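Local coordinates for F5/8 type C domain protein (Clostridium perfringens, PDB 7JRM) that probably binds carbohydrate through a family 51 carbohydrate-binding module, as part of ZmpB, an O-glycopeptidase that recognises and hydrolyses mucins, at residues A[83-86]-A[87-90]; A[100-103]-A[104-107]; A[272-275]-A[276-279]; A[305-308]-A[309-313]; A[323-326]-A[327-330]. All coordinates share one frame; numbering follows the deposited sequence.

Contact 1: residues A[83-86]-A[87-90]; sequences ETQL and SDLN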
# COMPACT_ATOMS: atom_id res chain seq x y z
N GLU A 83 -15.08 -14.59 10.03
CA GLU A 83 -15.38 -15.94 10.47
C GLU A 83 -15.81 -15.91 11.93
O GLU A 83 -15.36 -15.07 12.72
CB GLU A 83 -14.18 -16.87 10.29
CG GLU A 83 -13.74 -17.03 8.85
CD GLU A 83 -12.41 -17.76 8.72
OE1 GLU A 83 -11.82 -18.12 9.76
OE2 GLU A 83 -11.95 -17.96 7.57
N THR A 84 -16.68 -16.85 12.29
CA THR A 84 -17.18 -16.99 13.65
C THR A 84 -17.13 -18.46 14.04
O THR A 84 -17.82 -19.29 13.43
CB THR A 84 -18.62 -16.46 13.78
OG1 THR A 84 -18.68 -15.11 13.30
CG2 THR A 84 -19.07 -16.50 15.23
N GLN A 85 -16.32 -18.78 15.05
CA GLN A 85 -16.24 -20.15 15.53
C GLN A 85 -17.56 -20.55 16.18
O GLN A 85 -18.17 -19.77 16.92
CB GLN A 85 -15.09 -20.29 16.53
CG GLN A 85 -13.71 -20.17 15.91
CD GLN A 85 -13.26 -21.45 15.22
OE1 GLN A 85 -13.79 -22.53 15.49
NE2 GLN A 85 -12.28 -21.34 14.34
N LEU A 86 -18.00 -21.78 15.90
CA LEU A 86 -19.22 -22.28 16.52
C LEU A 86 -19.04 -22.43 18.03
O LEU A 86 -19.99 -22.20 18.80
CB LEU A 86 -19.62 -23.62 15.89
CG LEU A 86 -20.70 -23.57 14.82
CD1 LEU A 86 -20.28 -22.67 13.66
CD2 LEU A 86 -21.03 -24.96 14.33
N SER A 87 -17.84 -22.80 18.47
CA SER A 87 -17.56 -22.90 19.90
C SER A 87 -17.57 -21.54 20.59
O SER A 87 -17.67 -21.48 21.82
CB SER A 87 -16.22 -23.59 20.12
OG SER A 87 -15.14 -22.74 19.77
N ASP A 88 -17.47 -20.45 19.83
CA ASP A 88 -17.63 -19.11 20.37
C ASP A 88 -19.09 -18.66 20.40
O ASP A 88 -19.36 -17.51 20.76
CB ASP A 88 -16.80 -18.11 19.56
CG ASP A 88 -15.31 -18.26 19.80
OD1 ASP A 88 -14.93 -19.03 20.71
OD2 ASP A 88 -14.52 -17.62 19.08
N LEU A 89 -20.01 -19.53 20.03
CA LEU A 89 -21.44 -19.27 20.07
C LEU A 89 -22.11 -20.27 21.00
O LEU A 89 -21.47 -21.18 21.54
CB LEU A 89 -22.06 -19.34 18.67
CG LEU A 89 -21.61 -18.29 17.65
CD1 LEU A 89 -21.86 -18.78 16.23
CD2 LEU A 89 -22.31 -16.97 17.90
N ASN A 90 -23.42 -20.10 21.19
CA ASN A 90 -24.23 -21.00 22.00
C ASN A 90 -25.17 -21.78 21.10
O ASN A 90 -25.87 -21.18 20.27
CB ASN A 90 -25.02 -20.22 23.06
CG ASN A 90 -24.14 -19.63 24.13
OD1 ASN A 90 -23.34 -20.33 24.76
ND2 ASN A 90 -24.28 -18.33 24.36
O HOH W 1 -15.13 -16.74 16.70
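The side chains of T84 and L89 meet because T84 holds CG2 anti to its backbone N (chi1 -55°, measured to OG1), while L89 keeps CG anti to its carbonyl carbon (chi1 -65°). The two side chains cross at about a right angle, and the T84 methyl CG2 lies 3.7 Å from L89 CD1. D88 likewise carries CG beside its own N, which sets its carboxylate against the aliphatic part of Q85, D88 OD2 lying 3.7 Å from Q85 CB. The same oxygen accepts from a water (2.6 Å, D88 OD2 to water O) that in turn takes the Q85 N-H (2.9 Å, Q85 N to water O). Two overlapping beta turns of type I geometry give the backbone its bend. D88 N donates to Q85 O at 3.1 Å, and L89 N to L86 O at 2.9 Å. The bend carries the chain out of strand 83-85, which pairs with strand 215-224 in the NPCBM module, while L86 and L89 both pack on F223. With OD1 salt-bridged to K126 and OD2 on the water, both carboxylate oxygens of D88 are engaged. The charge is therefore probably well compensated, and the water links the acid to the backbone of Q85, across the turn.

Contact 2: residues A[100-103]-A[104-107]; sequences SVRK and DRAV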
# COMPACT_ATOMS: atom_id res chain seq x y z
N SER A 100 -20.57 -35.58 27.60
CA SER A 100 -21.19 -34.28 27.37
C SER A 100 -20.41 -33.53 26.30
O SER A 100 -19.20 -33.68 26.17
CB SER A 100 -21.26 -33.45 28.66
OG SER A 100 -19.98 -32.96 29.02
N VAL A 101 -21.14 -32.72 25.53
CA VAL A 101 -20.51 -31.94 24.46
C VAL A 101 -19.60 -30.89 25.07
O VAL A 101 -19.98 -30.19 26.02
CB VAL A 101 -21.59 -31.30 23.57
CG1 VAL A 101 -20.94 -30.51 22.44
CG2 VAL A 101 -22.52 -32.37 23.01
N ARG A 102 -18.39 -30.76 24.53
CA ARG A 102 -17.38 -29.85 25.05
C ARG A 102 -16.98 -28.84 23.98
O ARG A 102 -16.81 -29.19 22.81
CB ARG A 102 -16.14 -30.62 25.53
CG ARG A 102 -16.35 -31.39 26.82
CD ARG A 102 -16.50 -30.45 28.00
NE ARG A 102 -15.30 -29.64 28.21
CZ ARG A 102 -14.23 -30.04 28.89
NH1 ARG A 102 -14.20 -31.25 29.43
NH2 ARG A 102 -13.19 -29.23 29.03
N LYS A 103 -16.83 -27.59 24.40
CA LYS A 103 -16.37 -26.52 23.52
C LYS A 103 -14.85 -26.46 23.56
O LYS A 103 -14.25 -26.43 24.63
CB LYS A 103 -16.96 -25.18 23.94
CG LYS A 103 -18.48 -25.10 23.84
CD LYS A 103 -18.96 -23.68 24.09
CE LYS A 103 -20.48 -23.63 24.24
NZ LYS A 103 -20.97 -22.24 24.42
N ASP A 104 -14.23 -26.44 22.37
CA ASP A 104 -12.79 -26.32 22.18
C ASP A 104 -12.00 -27.48 22.77
O ASP A 104 -10.76 -27.43 22.81
CB ASP A 104 -12.26 -24.99 22.75
CG ASP A 104 -12.79 -23.78 21.99
OD1 ASP A 104 -13.12 -23.93 20.80
OD2 ASP A 104 -12.87 -22.69 22.59
N ARG A 105 -12.68 -28.53 23.23
CA ARG A 105 -12.02 -29.73 23.73
C ARG A 105 -12.74 -30.95 23.19
O ARG A 105 -13.91 -30.89 22.79
CB ARG A 105 -12.01 -29.79 25.27
CG ARG A 105 -11.53 -28.52 25.96
CD ARG A 105 -10.05 -28.28 25.72
NE ARG A 105 -9.21 -29.30 26.34
CZ ARG A 105 -7.93 -29.13 26.64
NH1 ARG A 105 -7.33 -27.97 26.39
NH2 ARG A 105 -7.24 -30.12 27.20
N ALA A 106 -12.03 -32.08 23.17
CA ALA A 106 -12.66 -33.34 22.81
C ALA A 106 -13.60 -33.78 23.93
O ALA A 106 -13.61 -33.23 25.03
CB ALA A 106 -11.60 -34.41 22.54
N VAL A 107 -14.40 -34.81 23.64
CA VAL A 107 -15.37 -35.29 24.61
C VAL A 107 -14.67 -35.88 25.83
O VAL A 107 -15.23 -35.90 26.93
CB VAL A 107 -16.34 -36.30 23.96
CG1 VAL A 107 -15.62 -37.60 23.63
CG2 VAL A 107 -17.54 -36.55 24.86
O HOH W 2 -17.42 -36.30 28.72
O HOH W 3 -15.40 -33.56 29.16
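R102 and R105 run side by side and point the same way, their guanidinium planes only 9° apart. The two chains bend alike at chi2 and chi3 and part company at the last torsion. The pair is staggered: R102 NH2 lies 3.6 Å from R105 CG, with R105 CB over one face of the R102 guanidinium. R105 thus offers its methylene groups to its neighbour and carries its own charge further out, where NE binds G109 O. The charged atoms are not in contact, R102 NH2 being 4.8 Å from R105 NE, and each group has a polar partner of its own. For R102 this is a water at the edge of the guanidinium and in its plane, which accepts from NH1 (2.6 Å, R102 NH1 to water O) and donates to the V107 carbonyl (3.2 Å, water O to V107 O). A second water also donates to V107 O and receives a weak bond from S100 N. Beside them, V107 CG2 lies 3.6 Å from S100 O. D104 has positive phi (63°), and the chain doubles back there without a direct hydrogen bond between 100-103 and 104-107. This surface reversal belongs to the NPCBM module: strand 102-103 pairs antiparallel with strand 127-131, through R102 with G129, and the returning limb sets A106 and V107 against D217 and H215 of strand 215-224.

Contact 3: residues A[272-275]-A[276-279]; sequences DKET and INSA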
# COMPACT_ATOMS: atom_id res chain seq x y z
N ASP A 272 -11.71 -2.05 4.54
CA ASP A 272 -12.84 -1.31 5.07
C ASP A 272 -13.61 -0.69 3.91
O ASP A 272 -13.02 -0.07 3.03
CB ASP A 272 -12.38 -0.23 6.04
CG ASP A 272 -13.52 0.61 6.58
OD1 ASP A 272 -14.38 0.05 7.30
OD2 ASP A 272 -13.57 1.82 6.29
N LYS A 273 -14.94 -0.86 3.92
CA LYS A 273 -15.75 -0.46 2.79
C LYS A 273 -15.68 1.05 2.55
O LYS A 273 -15.43 1.50 1.43
CB LYS A 273 -17.20 -0.90 3.00
CG LYS A 273 -18.16 -0.42 1.93
CD LYS A 273 -19.51 -0.06 2.51
CE LYS A 273 -20.64 -0.52 1.61
NZ LYS A 273 -21.98 -0.16 2.17
N GLU A 274 -15.89 1.84 3.60
CA GLU A 274 -15.94 3.29 3.42
C GLU A 274 -14.56 3.88 3.16
O GLU A 274 -14.43 4.87 2.44
CB GLU A 274 -16.59 3.96 4.63
CG GLU A 274 -18.04 3.55 4.87
CD GLU A 274 -18.96 3.85 3.69
OE1 GLU A 274 -18.60 4.68 2.82
OE2 GLU A 274 -20.05 3.25 3.63
N THR A 275 -13.51 3.29 3.75
CA THR A 275 -12.16 3.73 3.45
C THR A 275 -11.83 3.51 1.97
O THR A 275 -11.19 4.36 1.33
CB THR A 275 -11.15 3.00 4.33
OG1 THR A 275 -11.58 3.06 5.70
CG2 THR A 275 -9.77 3.64 4.21
N ILE A 276 -12.26 2.38 1.42
CA ILE A 276 -12.01 2.09 0.01
C ILE A 276 -12.81 3.03 -0.88
O ILE A 276 -12.29 3.58 -1.86
CB ILE A 276 -12.32 0.61 -0.29
CG1 ILE A 276 -11.23 -0.30 0.28
CG2 ILE A 276 -12.49 0.39 -1.79
CD1 ILE A 276 -11.68 -1.73 0.50
N ASN A 277 -14.09 3.23 -0.55
CA ASN A 277 -14.94 4.09 -1.37
C ASN A 277 -14.45 5.53 -1.35
O ASN A 277 -14.48 6.22 -2.37
CB ASN A 277 -16.39 4.01 -0.89
CG ASN A 277 -17.02 2.66 -1.18
OD1 ASN A 277 -16.46 1.84 -1.90
ND2 ASN A 277 -18.21 2.44 -0.62
N SER A 278 -14.00 6.01 -0.18
CA SER A 278 -13.50 7.38 -0.09
C SER A 278 -12.21 7.55 -0.88
O SER A 278 -12.01 8.57 -1.54
CB SER A 278 -13.30 7.76 1.38
OG SER A 278 -12.94 9.13 1.50
N ALA A 279 -11.32 6.56 -0.82
CA ALA A 279 -10.09 6.63 -1.59
C ALA A 279 -10.37 6.57 -3.08
O ALA A 279 -9.68 7.22 -3.88
CB ALA A 279 -9.14 5.50 -1.18
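I276 N donates to D272 O at 3.0 Å, the earliest of four consecutive i to i+4 bonds between 272-275 and 276-279. N277 N follows onto K273 O at 3.0 Å, S278 N onto E274 O at 2.9 Å, and A279 N onto T275 O at 3.1 Å. All four are fairly straight, with N-H...O angles of 155° to 161°, so every backbone carbonyl of 272-275 has a donor within the next turn. The first amides of a helix lack an i-4 carbonyl partner within it, and here one of them is served by a side chain: T275 N donates to D272 OD2 at 2.9 Å, approaching from above the carboxylate plane. D272 is thereby the N-cap of helix 273-288, and its negative charge would be expected to suit the positive end of the helix dipole. T275 OG1 also lies against D272 OD2, although the modelled separation is too short to be trusted. This helix follows helix 251-270, and T275, I276 and A279 all rest on A267 of that helix, while Y229 touches K273 and I276. On the buried side I276 runs CG1 and CD1 along the D272 carbonyl, with CD1 3.3 Å from D272 O. N277, with CG anti to its carbonyl carbon (chi1 -70°), lays its amide beside the K273 carbonyl; N277 ND2 sits 3.8 Å from K273 CG and 4.1 Å from E274 OE1, the E274 carboxylate standing almost perpendicular to the amide.

Contact 4: residues A[305-308]-A[309-313]; sequences YLLK and SIQNQ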
# COMPACT_ATOMS: atom_id res chain seq x y z
N TYR A 305 21.85 37.64 -18.21
CA TYR A 305 23.04 36.81 -18.08
C TYR A 305 22.69 35.36 -17.78
O TYR A 305 23.39 34.45 -18.22
CB TYR A 305 23.96 37.37 -16.99
CG TYR A 305 24.71 38.62 -17.41
CD1 TYR A 305 24.06 39.85 -17.51
CD2 TYR A 305 26.06 38.57 -17.72
CE1 TYR A 305 24.73 40.99 -17.89
CE2 TYR A 305 26.75 39.71 -18.11
CZ TYR A 305 26.08 40.91 -18.19
OH TYR A 305 26.76 42.05 -18.57
N LEU A 306 21.61 35.13 -17.03
CA LEU A 306 21.12 33.77 -16.83
C LEU A 306 20.60 33.19 -18.13
O LEU A 306 20.81 32.01 -18.43
CB LEU A 306 20.04 33.75 -15.75
CG LEU A 306 19.37 32.40 -15.47
CD1 LEU A 306 20.40 31.36 -15.06
CD2 LEU A 306 18.29 32.55 -14.41
N LEU A 307 19.91 34.01 -18.93
CA LEU A 307 19.44 33.56 -20.24
C LEU A 307 20.61 33.20 -21.14
O LEU A 307 20.58 32.18 -21.85
CB LEU A 307 18.57 34.64 -20.89
CG LEU A 307 18.29 34.50 -22.38
CD1 LEU A 307 17.33 33.34 -22.63
CD2 LEU A 307 17.73 35.79 -22.95
N LYS A 308 21.67 34.01 -21.13
CA LYS A 308 22.85 33.71 -21.92
C LYS A 308 23.58 32.48 -21.38
O LYS A 308 24.13 31.69 -22.15
CB LYS A 308 23.79 34.92 -21.95
CG LYS A 308 25.06 34.71 -22.75
CD LYS A 308 24.76 34.32 -24.19
CE LYS A 308 26.03 34.24 -25.02
NZ LYS A 308 26.66 35.58 -25.19
N SER A 309 23.58 32.31 -20.06
CA SER A 309 24.24 31.14 -19.47
C SER A 309 23.53 29.85 -19.86
O SER A 309 24.18 28.84 -20.14
CB SER A 309 24.29 31.29 -17.95
OG SER A 309 25.34 32.17 -17.55
N ILE A 310 22.20 29.86 -19.87
CA ILE A 310 21.45 28.68 -20.27
C ILE A 310 21.61 28.42 -21.76
O ILE A 310 21.71 27.27 -22.20
CB ILE A 310 19.97 28.82 -19.86
CG1 ILE A 310 19.84 28.84 -18.34
CG2 ILE A 310 19.13 27.70 -20.45
CD1 ILE A 310 18.44 29.17 -17.85
N GLN A 311 21.64 29.49 -22.56
CA GLN A 311 21.82 29.32 -24.00
C GLN A 311 23.19 28.74 -24.32
O GLN A 311 23.32 27.94 -25.26
CB GLN A 311 21.63 30.67 -24.71
CG GLN A 311 20.18 31.06 -24.94
CD GLN A 311 20.03 32.50 -25.37
OE1 GLN A 311 20.96 33.29 -25.28
NE2 GLN A 311 18.83 32.85 -25.83
N ASN A 312 24.21 29.11 -23.55
CA ASN A 312 25.54 28.55 -23.77
C ASN A 312 25.59 27.07 -23.43
O ASN A 312 26.28 26.29 -24.09
CB ASN A 312 26.58 29.32 -22.95
CG ASN A 312 27.18 30.48 -23.72
OD1 ASN A 312 27.72 30.30 -24.81
ND2 ASN A 312 27.11 31.68 -23.14
N GLN A 313 24.85 26.66 -22.39
CA GLN A 313 24.86 25.26 -21.98
C GLN A 313 24.07 24.38 -22.93
O GLN A 313 24.43 23.22 -23.15
CB GLN A 313 24.31 25.13 -20.56
CG GLN A 313 24.52 23.77 -19.93
CD GLN A 313 25.77 23.70 -19.07
OE1 GLN A 313 26.13 24.68 -18.41
NE2 GLN A 313 26.43 22.56 -19.07
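Y305 O accepts the S309 amide at 2.8 Å, the first of four i to i+4 bonds across this part of alpha helix 304-314. One side of this helix covers the edge strand 330-332 of a parallel array whose sequence is consistent with leucine-rich repeats. The S309 hydroxyl also approaches the Y305 carbonyl, though its proton is not settled; OG takes a bond from S334 N as well. Next, L306 O receives I310 N at 2.9 Å. Its side chain crosses I310 obliquely, L306 CD1 lying 4.1 Å from I310 CD1, and the two face L333 and L331 respectively. L307 O accepts Q311 N at 3.0 Å, and the L307 side chain touches I320 and slants across Q311. The Q311 chain is extended beyond CG (chi2 168°), which carries its amide past the L307 carbonyl until Q311 NE2 is 3.6 Å from L307 CD1, a position secured by the bond from NE2 to G318 O. Last comes K308, whose carbonyl accepts N312 N at 2.9 Å. Its chain leaves anti to the backbone N and then bends at chi2 (57°). That bend takes the methylenes across N312 on the exposed side, with K308 CE 3.4 Å from N312 ND2.

Contact 5: residues A[323-326]-A[327-330]; sequences GDMY and SLTT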
# COMPACT_ATOMS: atom_id res chain seq x y z
N GLY A 323 10.67 22.59 -21.71
CA GLY A 323 11.39 21.42 -22.18
C GLY A 323 12.89 21.63 -22.16
O GLY A 323 13.66 20.72 -21.84
N ASP A 324 13.34 22.84 -22.51
CA ASP A 324 14.74 23.19 -22.33
C ASP A 324 15.14 23.13 -20.87
O ASP A 324 16.19 22.58 -20.52
CB ASP A 324 15.02 24.58 -22.91
CG ASP A 324 15.07 24.59 -24.42
OD1 ASP A 324 15.58 23.61 -25.01
OD2 ASP A 324 14.60 25.58 -25.02
N MET A 325 14.30 23.69 -19.98
CA MET A 325 14.62 23.71 -18.56
C MET A 325 14.67 22.30 -17.98
O MET A 325 15.53 21.99 -17.14
CB MET A 325 13.61 24.57 -17.81
CG MET A 325 13.63 26.04 -18.19
SD MET A 325 15.20 26.84 -17.79
CE MET A 325 15.31 26.53 -16.03
N TYR A 326 13.76 21.43 -18.42
CA TYR A 326 13.74 20.05 -17.93
C TYR A 326 14.99 19.28 -18.33
O TYR A 326 15.28 18.24 -17.72
CB TYR A 326 12.50 19.32 -18.44
CG TYR A 326 11.23 19.62 -17.67
CD1 TYR A 326 11.21 20.56 -16.65
CD2 TYR A 326 10.05 18.94 -17.96
CE1 TYR A 326 10.06 20.83 -15.94
CE2 TYR A 326 8.88 19.21 -17.25
CZ TYR A 326 8.90 20.15 -16.25
OH TYR A 326 7.74 20.42 -15.54
N SER A 327 15.72 19.75 -19.33
CA SER A 327 16.88 19.03 -19.85
C SER A 327 18.18 19.39 -19.15
O SER A 327 19.20 18.74 -19.40
CB SER A 327 17.02 19.29 -21.35
OG SER A 327 17.90 20.37 -21.61
N LEU A 328 18.19 20.40 -18.28
CA LEU A 328 19.40 20.76 -17.55
C LEU A 328 19.67 19.74 -16.45
O LEU A 328 18.88 19.59 -15.51
CB LEU A 328 19.30 22.15 -16.94
CG LEU A 328 19.44 23.42 -17.79
CD1 LEU A 328 20.57 23.29 -18.80
CD2 LEU A 328 18.14 23.82 -18.48
N THR A 329 20.80 19.03 -16.57
CA THR A 329 21.34 18.26 -15.46
C THR A 329 22.54 18.93 -14.82
O THR A 329 22.82 18.70 -13.64
CB THR A 329 21.75 16.86 -15.94
OG1 THR A 329 22.80 16.96 -16.91
CG2 THR A 329 20.56 16.14 -16.55
N THR A 330 23.26 19.76 -15.58
CA THR A 330 24.35 20.57 -15.07
C THR A 330 24.27 21.94 -15.73
O THR A 330 23.82 22.07 -16.87
CB THR A 330 25.72 19.93 -15.34
OG1 THR A 330 26.76 20.80 -14.89
CG2 THR A 330 25.90 19.65 -16.83
O HOH W 4 16.42 20.27 -15.24
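S327 loses the most surface here, and it does so by folding both of its donors onto the D324 carbonyl. S327 N lies 3.1 Å from D324 O, reaching it from above the carbonyl plane, while S327 OG donates to D324 O at 3.0 Å from much nearer that plane. A chi1 of 94°, away from the usual staggered values, is what swings the hydroxyl back along the chain. S327 N also makes a weak, strongly bent bond to G323 O at 3.4 Å. L328 comes next. Its amide donates to M325 O at 3.3 Å in a nearly straight bond (N-H...O 164°), so two overlapping turns of type I geometry carry the chain away from helix 322-326 toward strand 330-332. The side chain of L328 curls back over the preceding turn, L328 CD2 lying 4.3 Å from M325 SD, although the modelled CD2 comes so near the D324 carbonyl oxygen that its exact placement is doubtful. M325 completes the apolar patch, its side chain touching I299, I320 and A345, while L328 rests on L314 of helix 304-314. A water bridges the two backbones by donating to M325 O (2.7 Å, water O to M325 O) and to L328 O (2.6 Å, water O to L328 O). The carbonyls near this end of the helix are therefore well supplied: D324 O is gripped by two donors of one serine and M325 O by an amide and a water, which should stabilise the turn, with the methionine and leucine adding a loose apolar contact.

Overall arrangement
From the N terminus, the contacts follow one another in series; none nests in or crosses another, each closing a turn within one continuous stretch. Contacts 1 and 2 lie in the NPCBM module, their centres about 13 Å apart, and touch directly: K103 NZ reaches L89 O, joining the turn after strand 83-85 to the hairpin-like reversal after 102-103. Contact 3 starts helix 273-288 in the helical region along the middle of the chain, about 28 Å from contact 1 and about 41 Å from contact 5, centre to centre. Contacts 4 and 5 lie beyond the chain's centre, their own centres about 12 Å apart; I310 meets M325 between successive helices, and Q313 meets L328 in the loop before strand 330-332.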